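Alginate lyase AlgAT5 (Defluviitalea, PDB 5ZQI) is an alginate lyase of polysaccharide lyase family 7, which probably cleaves the glycosidic bonds of alginate by beta-elimination. Local coordinates at residues Ala134-Thr139 with Cys235-Gly240; Thr142-Ile147 with Val265-Leu270; Ile151-Glu156 with Asp254-Asn259; His160-Gln165 with Tyr242-Thr247. One frame throughout, in Å; residues are numbered along the deposited sequence.

Contact 1: Ala134-Thr139 with Cys235-Gly240; sequences ASWSTT and CYFKAG
Trp-136 lies against Cys-235 and Phe-237 at the start of the YFKAG motif, a signature of family 7 alginate lyases, whose strand belongs to one sheet of the beta-sandwich. The backbones make a single antiparallel bridge. Trp-136 N gives a hydrogen bond to Cys-235 O at 2.9 Å, in the carbonyl plane and on a lone pair. Cys-235 N returns one to Trp-136 O at 2.8 Å.

From CB, the indole of Trp-136 turns over Cys-235 and toward Phe-237, because CG sits between the backbone N and the carbonyl carbon (chi1 45°). CG and CD1 then run beneath Cys-235 O, which stands over one ring face. NE1 passes Tyr-236 CA at 3.6 Å, but its hydrogen bond goes to Glu-125. CE3 and CZ3 lie under the CB of Cys-235, a CH-pi contact 3.6 Å from CB to the centroid of the six-membered ring. CZ2, further out, rests over the centre of the Phe-237 ring. At the tip, Trp-136 CH2 lies 3.8 Å from both Cys-235 CB and Phe-237 CZ. The two ring planes are inclined at 48°, so the pair is oblique and not a stack. His-143 stacks on the other indole face, which places the tryptophan between the two sheets.

At the edge of the contact Ala-134 CB meets Tyr-236 CB. Ser-137 begins an ST turn, with Thr-139 N donating to Ser-137 OG at 3.1 Å. The sulfur of Cys-235 takes an oblique position by the indole, with SG 4.8 Å from the centroid of the Trp-136 six-membered ring.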
# COMPACT_ATOMS: atom_id res chain seq x y z
N ALA A 134 14.35 2.24 4.39
CA ALA A 134 14.55 3.12 3.25
C ALA A 134 14.25 4.56 3.64
O ALA A 134 13.34 4.84 4.43
CB ALA A 134 13.64 2.70 2.09
N SER A 135 14.98 5.49 3.02
CA SER A 135 14.80 6.91 3.26
C SER A 135 15.36 7.68 2.07
O SER A 135 16.57 7.69 1.86
CB SER A 135 15.49 7.32 4.54
OG SER A 135 15.40 8.73 4.76
N TRP A 136 14.48 8.33 1.32
CA TRP A 136 14.94 9.04 0.12
C TRP A 136 14.20 10.36 -0.02
O TRP A 136 13.29 10.68 0.73
CB TRP A 136 14.82 8.14 -1.12
CG TRP A 136 13.52 7.38 -1.23
CD1 TRP A 136 13.30 6.07 -0.89
CD2 TRP A 136 12.28 7.88 -1.74
NE1 TRP A 136 12.00 5.74 -1.12
CE2 TRP A 136 11.35 6.82 -1.66
CE3 TRP A 136 11.86 9.12 -2.25
CZ2 TRP A 136 10.03 6.97 -2.07
CZ3 TRP A 136 10.55 9.25 -2.66
CH2 TRP A 136 9.66 8.19 -2.58
N SER A 137 14.63 11.15 -1.00
CA SER A 137 14.16 12.52 -1.17
C SER A 137 13.53 12.70 -2.54
O SER A 137 13.99 12.17 -3.54
CB SER A 137 15.34 13.46 -1.01
OG SER A 137 15.06 14.78 -1.44
N THR A 138 12.49 13.53 -2.60
CA THR A 138 11.89 13.84 -3.89
C THR A 138 12.74 14.79 -4.73
O THR A 138 12.39 15.02 -5.90
CB THR A 138 10.52 14.48 -3.72
OG1 THR A 138 10.65 15.72 -3.03
CG2 THR A 138 9.56 13.59 -2.92
N THR A 139 13.81 15.34 -4.18
CA THR A 139 14.66 16.30 -4.89
C THR A 139 16.05 15.77 -5.24
O THR A 139 16.83 16.50 -5.86
CB THR A 139 14.82 17.59 -4.07
OG1 THR A 139 15.26 17.26 -2.74
CG2 THR A 139 13.50 18.34 -4.00
N CYS A 235 11.53 10.02 2.79
CA CYS A 235 10.42 9.31 2.18
C CYS A 235 10.70 7.82 2.02
O CYS A 235 11.84 7.38 1.87
CB CYS A 235 10.07 9.85 0.79
SG CYS A 235 9.44 11.53 0.78
N TYR A 236 9.62 7.05 1.98
CA TYR A 236 9.66 5.63 1.67
C TYR A 236 8.31 5.19 1.13
O TYR A 236 7.27 5.81 1.37
CB TYR A 236 10.05 4.81 2.91
CG TYR A 236 9.23 5.06 4.16
CD1 TYR A 236 9.55 6.11 5.03
CD2 TYR A 236 8.16 4.25 4.48
CE1 TYR A 236 8.80 6.34 6.15
CE2 TYR A 236 7.39 4.49 5.61
CZ TYR A 236 7.75 5.52 6.44
OH TYR A 236 7.01 5.74 7.59
N PHE A 237 8.34 4.11 0.37
CA PHE A 237 7.14 3.55 -0.23
C PHE A 237 6.44 2.58 0.72
O PHE A 237 7.08 1.94 1.58
CB PHE A 237 7.46 2.81 -1.54
CG PHE A 237 7.85 3.72 -2.69
CD1 PHE A 237 6.98 4.69 -3.17
CD2 PHE A 237 9.07 3.56 -3.32
CE1 PHE A 237 7.35 5.53 -4.22
CE2 PHE A 237 9.44 4.38 -4.39
CZ PHE A 237 8.57 5.35 -4.84
N LYS A 238 5.12 2.44 0.52
CA LYS A 238 4.32 1.41 1.16
C LYS A 238 3.36 0.82 0.15
O LYS A 238 2.92 1.52 -0.75
CB LYS A 238 3.49 1.94 2.35
CG LYS A 238 4.30 2.76 3.35
CD LYS A 238 3.51 2.89 4.66
CE LYS A 238 3.83 1.62 5.50
NZ LYS A 238 2.99 1.48 6.72
N ALA A 239 3.01 -0.46 0.31
CA ALA A 239 2.04 -1.11 -0.56
C ALA A 239 1.36 -2.22 0.23
O ALA A 239 1.99 -2.87 1.08
CB ALA A 239 2.71 -1.69 -1.81
N GLY A 240 0.10 -2.47 -0.10
CA GLY A 240 -0.67 -3.49 0.57
C GLY A 240 -2.07 -2.99 0.81
O GLY A 240 -2.67 -2.34 -0.07

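Contact 2: Thr142-Ile147 with Val265-Leu270; sequences THTMII and VVTHSL
Two long neighbouring strands of one beta-sandwich sheet meet antiparallel where Thr-142, Thr-144 and Ile-146 face Ser-269, Thr-267 and Val-265. Each of these is a hydrogen-bonded pair with two N-H...O bonds; Thr-144 N, for example, reaches Thr-267 O at 2.9 Å. The pairs between them, His-143 with His-268 and Met-145 with Val-266, are non-hydrogen-bonded.

His-143 and His-268 join through their side chains instead. Their ND1 atoms are 2.8 Å apart in a hydrogen bond, and either could be the donor. Each ND1 comes to the edge of the other ring near its plane, and the planes are turned 54° apart. The far nitrogens are held too: His-143 NE2 bonds to Ser-140 O, and His-268 NE2 to Glu-125. If both NE2 atoms carry protons, the shared proton would leave the pair with a positive charge, which Glu-125 could offset.

These histidines share a face with Met-145 and Val-266. It is the inner face of the sandwich, turned to Trp-67 and Phe-237 of the other sheet and to Trp-136 of the loop 134-139. Met-145 CG touches Val-266 CG2 at 4.0 Å.

The threonines lie on the outer face. Thr-144 and Thr-267 run alongside each other, with Thr-144 CB 3.4 Å from Thr-267 OG1. One water links their hydroxyls, 2.8 Å from Thr-144 OG1 and as far from Thr-267 OG1. Further along, a chi1 of 68° swings Val-265 CG1 toward Ile-146, where it packs 3.6 Å from Ile-146 CB.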
# COMPACT_ATOMS: atom_id res chain seq x y z
N THR A 142 15.84 9.58 -8.52
CA THR A 142 14.56 9.22 -9.10
C THR A 142 14.10 7.93 -8.44
O THR A 142 14.83 6.94 -8.41
CB THR A 142 14.65 9.06 -10.62
OG1 THR A 142 15.15 10.28 -11.20
CG2 THR A 142 13.30 8.75 -11.19
N HIS A 143 12.87 7.95 -7.91
CA HIS A 143 12.33 6.91 -7.04
C HIS A 143 10.99 6.49 -7.59
O HIS A 143 10.08 7.31 -7.71
CB HIS A 143 12.23 7.45 -5.62
CG HIS A 143 13.44 8.23 -5.24
ND1 HIS A 143 14.66 7.64 -4.98
CD2 HIS A 143 13.66 9.57 -5.23
CE1 HIS A 143 15.55 8.58 -4.76
NE2 HIS A 143 14.98 9.76 -4.92
N THR A 144 10.85 5.20 -7.91
CA THR A 144 9.68 4.71 -8.63
C THR A 144 9.10 3.49 -7.95
O THR A 144 9.85 2.60 -7.54
CB THR A 144 10.06 4.33 -10.06
OG1 THR A 144 10.66 5.45 -10.72
CG2 THR A 144 8.85 3.84 -10.87
N MET A 145 7.77 3.42 -7.84
CA MET A 145 7.06 2.22 -7.44
C MET A 145 5.98 1.93 -8.47
O MET A 145 5.23 2.83 -8.87
CB MET A 145 6.41 2.37 -6.06
CG MET A 145 5.65 1.09 -5.64
SD MET A 145 5.12 1.06 -3.93
CE MET A 145 4.11 2.53 -3.80
N ILE A 146 5.91 0.68 -8.92
CA ILE A 146 4.83 0.19 -9.77
C ILE A 146 4.08 -0.92 -9.04
O ILE A 146 4.70 -1.89 -8.58
CB ILE A 146 5.33 -0.33 -11.12
CG1 ILE A 146 6.26 0.66 -11.78
CG2 ILE A 146 4.11 -0.57 -12.02
CD1 ILE A 146 6.95 0.15 -13.05
N ILE A 147 2.77 -0.77 -8.91
CA ILE A 147 1.93 -1.78 -8.30
C ILE A 147 0.88 -2.23 -9.31
O ILE A 147 0.16 -1.40 -9.86
CB ILE A 147 1.21 -1.28 -7.03
CG1 ILE A 147 2.09 -0.46 -6.10
CG2 ILE A 147 0.61 -2.50 -6.29
CD1 ILE A 147 1.30 0.11 -4.94
N VAL A 265 7.19 -3.49 -7.90
CA VAL A 265 8.59 -3.14 -8.12
C VAL A 265 8.88 -1.75 -7.59
O VAL A 265 8.07 -0.83 -7.73
CB VAL A 265 9.00 -3.24 -9.62
CG1 VAL A 265 8.33 -2.19 -10.46
CG2 VAL A 265 10.51 -3.19 -9.80
N VAL A 266 10.03 -1.62 -6.95
CA VAL A 266 10.60 -0.33 -6.53
C VAL A 266 11.97 -0.20 -7.17
O VAL A 266 12.77 -1.14 -7.12
CB VAL A 266 10.69 -0.23 -5.01
CG1 VAL A 266 11.57 0.94 -4.60
CG2 VAL A 266 9.30 -0.05 -4.42
N THR A 267 12.21 0.95 -7.79
CA THR A 267 13.52 1.25 -8.35
C THR A 267 14.01 2.62 -7.88
O THR A 267 13.22 3.54 -7.63
CB THR A 267 13.51 1.24 -9.89
OG1 THR A 267 12.76 2.34 -10.40
CG2 THR A 267 12.99 -0.05 -10.46
N HIS A 268 15.33 2.73 -7.79
CA HIS A 268 15.99 3.96 -7.42
C HIS A 268 17.19 4.20 -8.32
O HIS A 268 17.98 3.28 -8.58
CB HIS A 268 16.49 3.93 -5.97
CG HIS A 268 15.39 3.82 -4.97
ND1 HIS A 268 14.62 4.90 -4.62
CD2 HIS A 268 14.92 2.77 -4.27
CE1 HIS A 268 13.72 4.53 -3.73
NE2 HIS A 268 13.87 3.24 -3.50
N SER A 269 17.35 5.45 -8.77
CA SER A 269 18.51 5.86 -9.56
C SER A 269 19.02 7.19 -9.03
O SER A 269 18.26 7.99 -8.48
CB SER A 269 18.18 5.96 -11.06
OG SER A 269 17.24 6.97 -11.33
N LEU A 270 20.33 7.40 -9.16
CA LEU A 270 20.97 8.59 -8.62
C LEU A 270 20.71 9.83 -9.48
O LEU A 270 20.15 9.75 -10.58
CB LEU A 270 22.48 8.37 -8.48
CG LEU A 270 22.95 7.28 -7.53
CD1 LEU A 270 24.46 7.05 -7.69
CD2 LEU A 270 22.62 7.61 -6.10
O HOH W 1 13.43 5.08 -10.28
O HOH W 2 17.83 11.21 -10.83

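Contact 3: Ile151-Glu156 with Asp254-Asn259; sequences ITHLPE and DAYGEN
Thr-152 and His-153 both turn their N-H groups to Glu-258 O, so the antiparallel register slips by one residue. The Thr-152 N to Glu-258 O bond is 2.9 Å; the one from His-153 N is longer, 3.3 Å. Both donors come from the same face of the carbonyl plane. Glu-258 N bonds back to His-153 O, approaching from above the plane of that carbonyl. Before the slip, Ile-151 pairs with Asn-259.

The main side-chain contact is an offset stack of His-153 on Tyr-256. The rings are nearly parallel, at 6°, with centroids 3.8 Å apart. Tyr-256 CZ lies over the centre of the imidazole, and His-153 CD2 over the centre of the phenol ring. The histidine gets there with CG anti to N (chi1 -159°), while a chi1 of 62° brings the phenol ring round beneath it. The imidazole edge also meets backbone: His-153 CD2 is 3.0 Å from Tyr-256 O. A water bridges the strands here, accepting from Tyr-256 N at 2.9 Å, donating to Leu-154 O, and accepting weakly from His-153 NE2. Lys-105 adds a cation-pi contact to Tyr-256.

Past the strand end, Pro-155 CD sits 3.6 Å from Tyr-256 O, and the proline ring reaches Ala-255. Ile-151 and Asn-259 point to the inner side of the sheet, toward Val-163 of the other sheet. The doubled pairing opposite Glu-258 is a classic beta bulge, placed near the end of paired strands in the beta-sandwich.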
# COMPACT_ATOMS: atom_id res chain seq x y z
N ILE A 151 -8.43 -4.33 -6.25
CA ILE A 151 -9.06 -4.20 -4.93
C ILE A 151 -10.30 -5.07 -4.92
O ILE A 151 -11.12 -5.00 -5.85
CB ILE A 151 -9.38 -2.74 -4.61
CG1 ILE A 151 -8.13 -1.86 -4.73
CG2 ILE A 151 -10.05 -2.66 -3.22
CD1 ILE A 151 -8.45 -0.36 -4.85
N THR A 152 -10.45 -5.94 -3.91
CA THR A 152 -11.49 -6.96 -3.94
C THR A 152 -12.58 -6.82 -2.89
O THR A 152 -13.63 -7.45 -3.04
CB THR A 152 -10.89 -8.37 -3.83
OG1 THR A 152 -10.07 -8.46 -2.65
CG2 THR A 152 -10.01 -8.69 -5.03
N HIS A 153 -12.38 -6.01 -1.85
CA HIS A 153 -13.38 -5.92 -0.80
C HIS A 153 -13.18 -4.62 -0.05
O HIS A 153 -12.05 -4.15 0.12
CB HIS A 153 -13.28 -7.12 0.16
CG HIS A 153 -14.53 -7.38 0.95
ND1 HIS A 153 -15.51 -8.26 0.53
CD2 HIS A 153 -14.92 -6.93 2.16
CE1 HIS A 153 -16.47 -8.31 1.44
NE2 HIS A 153 -16.15 -7.49 2.43
N LEU A 154 -14.29 -4.03 0.40
CA LEU A 154 -14.35 -2.76 1.11
C LEU A 154 -15.18 -2.91 2.36
O LEU A 154 -16.12 -3.71 2.40
CB LEU A 154 -14.97 -1.65 0.25
CG LEU A 154 -14.21 -1.26 -1.03
CD1 LEU A 154 -15.05 -0.27 -1.81
CD2 LEU A 154 -12.85 -0.72 -0.71
N PRO A 155 -14.91 -2.13 3.41
CA PRO A 155 -15.84 -2.08 4.54
C PRO A 155 -17.22 -1.62 4.07
O PRO A 155 -17.35 -0.91 3.07
CB PRO A 155 -15.20 -1.08 5.50
CG PRO A 155 -13.72 -1.13 5.17
CD PRO A 155 -13.71 -1.31 3.65
N GLU A 156 -18.25 -2.05 4.79
CA GLU A 156 -19.62 -1.73 4.38
C GLU A 156 -19.99 -0.28 4.68
O GLU A 156 -20.68 0.36 3.88
CB GLU A 156 -20.62 -2.68 5.03
CG GLU A 156 -20.37 -3.08 6.47
CD GLU A 156 -21.09 -4.40 6.77
OE1 GLU A 156 -20.46 -5.32 7.35
OE2 GLU A 156 -22.27 -4.54 6.38
N ASP A 254 -15.55 -7.52 11.83
CA ASP A 254 -15.17 -8.42 10.75
C ASP A 254 -15.36 -7.81 9.35
O ASP A 254 -15.06 -8.48 8.35
CB ASP A 254 -15.94 -9.75 10.86
CG ASP A 254 -17.43 -9.57 10.91
OD1 ASP A 254 -17.93 -8.46 10.62
OD2 ASP A 254 -18.11 -10.56 11.25
N ALA A 255 -15.83 -6.58 9.25
CA ALA A 255 -15.77 -5.87 7.98
C ALA A 255 -14.31 -5.68 7.61
O ALA A 255 -13.44 -5.62 8.48
CB ALA A 255 -16.47 -4.51 8.07
N TYR A 256 -14.02 -5.61 6.31
CA TYR A 256 -12.61 -5.53 5.95
C TYR A 256 -12.38 -4.93 4.57
O TYR A 256 -13.26 -4.91 3.70
CB TYR A 256 -11.97 -6.93 6.00
CG TYR A 256 -12.54 -7.95 5.03
CD1 TYR A 256 -13.70 -8.66 5.32
CD2 TYR A 256 -11.88 -8.22 3.84
CE1 TYR A 256 -14.17 -9.64 4.45
CE2 TYR A 256 -12.36 -9.18 2.95
CZ TYR A 256 -13.50 -9.88 3.27
OH TYR A 256 -13.94 -10.84 2.36
N GLY A 257 -11.14 -4.46 4.41
CA GLY A 257 -10.58 -4.17 3.10
C GLY A 257 -9.65 -5.30 2.66
O GLY A 257 -8.97 -5.92 3.48
N GLU A 258 -9.64 -5.57 1.37
CA GLU A 258 -8.79 -6.61 0.81
C GLU A 258 -8.38 -6.22 -0.60
O GLU A 258 -9.18 -5.68 -1.37
CB GLU A 258 -9.50 -7.96 0.82
CG GLU A 258 -8.61 -9.14 0.40
CD GLU A 258 -9.32 -10.45 0.62
OE1 GLU A 258 -9.89 -10.97 -0.37
OE2 GLU A 258 -9.33 -10.96 1.77
N ASN A 259 -7.12 -6.54 -0.93
CA ASN A 259 -6.63 -6.41 -2.30
C ASN A 259 -5.67 -7.55 -2.62
O ASN A 259 -5.25 -8.32 -1.76
CB ASN A 259 -5.98 -5.03 -2.53
CG ASN A 259 -4.68 -4.83 -1.77
OD1 ASN A 259 -4.48 -5.33 -0.67
ND2 ASN A 259 -3.75 -4.11 -2.38
O HOH W 3 -16.41 -5.39 4.75

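Contact 4: His160-Gln165 with Tyr242-Thr247; sequences HVVVGQ and YTQSNT
Tyr-242 and Val-162 leave their strands on the same face, as neighbours in an antiparallel sheet of the beta-sandwich. Tyr-242 CB is 3.9 Å from Val-162 CB. Tyr-242 and Gln-244 continue the family's YFKAG motif, and Gln-165 begins its QIH motif. These motifs line the alginate-binding groove in relatives, and probably here.

Two glutamines approach the tyrosine from opposite sides of its ring plane. Gln-244 NE2 stands 3.1 Å above the plane, over the ring centre. Its chain bends at chi2 (-70°), which brings the amide back over the ring. Gln-165 comes from the other side, with NE2 3.4 Å from Tyr-242 CD2. Its amide plane is only 11° from that of the ring, although the side chains cross at about a right angle. Glu-122 takes a hydrogen bond from Gln-165 NE2, and Ser-116 bonds to the tyrosine hydroxyl.

Val-162 CG2 packs 3.8 Å from Gln-244 CD. Gln-244 is also the centre of an inverse gamma turn, and its N bonds to His-160 O. A sulfate ion lies about 4 Å from its side chain. Tyr-242 O accepts twice, from opposite faces of its plane: from Val-162 N at 2.9 Å and from Gln-244 NE2 at 3.1 Å.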
# COMPACT_ATOMS: atom_id res chain seq x y z
N HIS A 160 -13.70 2.69 2.45
CA HIS A 160 -12.48 3.41 2.12
C HIS A 160 -11.25 2.57 2.39
O HIS A 160 -11.07 2.07 3.50
CB HIS A 160 -12.34 4.70 2.96
CG HIS A 160 -13.43 5.72 2.78
ND1 HIS A 160 -13.36 6.94 3.41
CD2 HIS A 160 -14.58 5.72 2.07
CE1 HIS A 160 -14.43 7.65 3.09
NE2 HIS A 160 -15.17 6.94 2.26
N VAL A 161 -10.36 2.48 1.39
CA VAL A 161 -9.08 1.79 1.58
C VAL A 161 -7.96 2.56 0.89
O VAL A 161 -8.18 3.33 -0.05
CB VAL A 161 -9.09 0.33 1.06
CG1 VAL A 161 -10.14 -0.51 1.80
CG2 VAL A 161 -9.27 0.31 -0.46
N VAL A 162 -6.73 2.29 1.35
CA VAL A 162 -5.50 2.85 0.78
C VAL A 162 -4.63 1.69 0.33
O VAL A 162 -4.39 0.75 1.11
CB VAL A 162 -4.78 3.76 1.79
CG1 VAL A 162 -3.33 4.05 1.35
CG2 VAL A 162 -5.53 5.09 1.98
N VAL A 163 -4.10 1.78 -0.88
CA VAL A 163 -3.39 0.71 -1.56
C VAL A 163 -2.16 1.26 -2.29
O VAL A 163 -2.02 1.18 -3.51
CB VAL A 163 -4.34 -0.00 -2.53
CG1 VAL A 163 -5.46 -0.72 -1.73
CG2 VAL A 163 -4.92 0.92 -3.58
N GLY A 164 -1.29 1.87 -1.53
CA GLY A 164 -0.06 2.44 -2.04
C GLY A 164 0.17 3.80 -1.44
O GLY A 164 -0.74 4.64 -1.39
N GLN A 165 1.39 4.04 -0.96
CA GLN A 165 1.72 5.33 -0.38
C GLN A 165 3.17 5.72 -0.66
O GLN A 165 4.06 4.87 -0.85
CB GLN A 165 1.58 5.35 1.15
CG GLN A 165 0.33 4.79 1.72
CD GLN A 165 0.27 5.05 3.22
OE1 GLN A 165 0.46 6.17 3.66
NE2 GLN A 165 0.05 4.00 4.01
N TYR A 242 -4.42 -0.80 3.61
CA TYR A 242 -4.55 0.11 4.75
C TYR A 242 -6.01 0.51 4.82
O TYR A 242 -6.48 1.35 4.04
CB TYR A 242 -3.61 1.30 4.58
CG TYR A 242 -3.50 2.27 5.72
CD1 TYR A 242 -3.86 1.93 7.02
CD2 TYR A 242 -3.02 3.55 5.49
CE1 TYR A 242 -3.72 2.83 8.07
CE2 TYR A 242 -2.89 4.44 6.51
CZ TYR A 242 -3.24 4.08 7.78
OH TYR A 242 -3.11 5.01 8.83
N THR A 243 -6.76 -0.17 5.69
CA THR A 243 -8.21 -0.03 5.73
C THR A 243 -8.61 1.22 6.50
O THR A 243 -8.35 1.31 7.70
CB THR A 243 -8.83 -1.26 6.36
OG1 THR A 243 -8.44 -2.41 5.57
CG2 THR A 243 -10.35 -1.18 6.37
N GLN A 244 -9.28 2.17 5.84
CA GLN A 244 -9.60 3.46 6.50
C GLN A 244 -10.95 3.39 7.20
O GLN A 244 -11.82 4.24 7.01
CB GLN A 244 -9.57 4.61 5.51
CG GLN A 244 -8.34 4.65 4.64
CD GLN A 244 -7.11 5.01 5.39
OE1 GLN A 244 -6.96 6.16 5.81
NE2 GLN A 244 -6.21 4.06 5.56
N SER A 245 -11.14 2.38 8.03
CA SER A 245 -12.31 2.31 8.88
C SER A 245 -11.97 1.54 10.14
O SER A 245 -10.91 0.92 10.24
CB SER A 245 -13.50 1.70 8.15
OG SER A 245 -14.64 1.91 8.95
N ASN A 246 -12.86 1.63 11.11
CA ASN A 246 -12.76 0.93 12.39
C ASN A 246 -14.16 0.93 13.00
O ASN A 246 -15.12 1.42 12.40
CB ASN A 246 -11.69 1.59 13.26
CG ASN A 246 -11.99 3.06 13.55
OD1 ASN A 246 -13.12 3.41 13.84
ND2 ASN A 246 -10.98 3.92 13.46
N THR A 247 -14.29 0.33 14.18
CA THR A 247 -15.63 0.19 14.75
C THR A 247 -16.25 1.52 15.16
O THR A 247 -17.48 1.62 15.21
CB THR A 247 -15.66 -0.77 15.95
OG1 THR A 247 -14.84 -0.25 17.01
CG2 THR A 247 -15.21 -2.16 15.55

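How the contacts relate
From the N terminus, the first halves follow as 134-139, 142-147, 151-156 and 160-165. The second halves return as 235-240, 242-247, 254-259 and 265-270. Contact 4 is nested in the loop closed by contact 3, and contact 3 in that closed by contact 2. Contact 1 opens first and closes first, so it crosses the other three. Contacts 2 and 3 join the two ends of one strand pair, 142-153 with 256-269, with centres about 28 Å apart. Contact 4 lies in the facing sheet, where Val-161 CG1 packs 3.7 Å from Leu-154 CD2 of contact 3. Contact 1 meets contact 2 between the sheets, through Trp-136 and the two histidines.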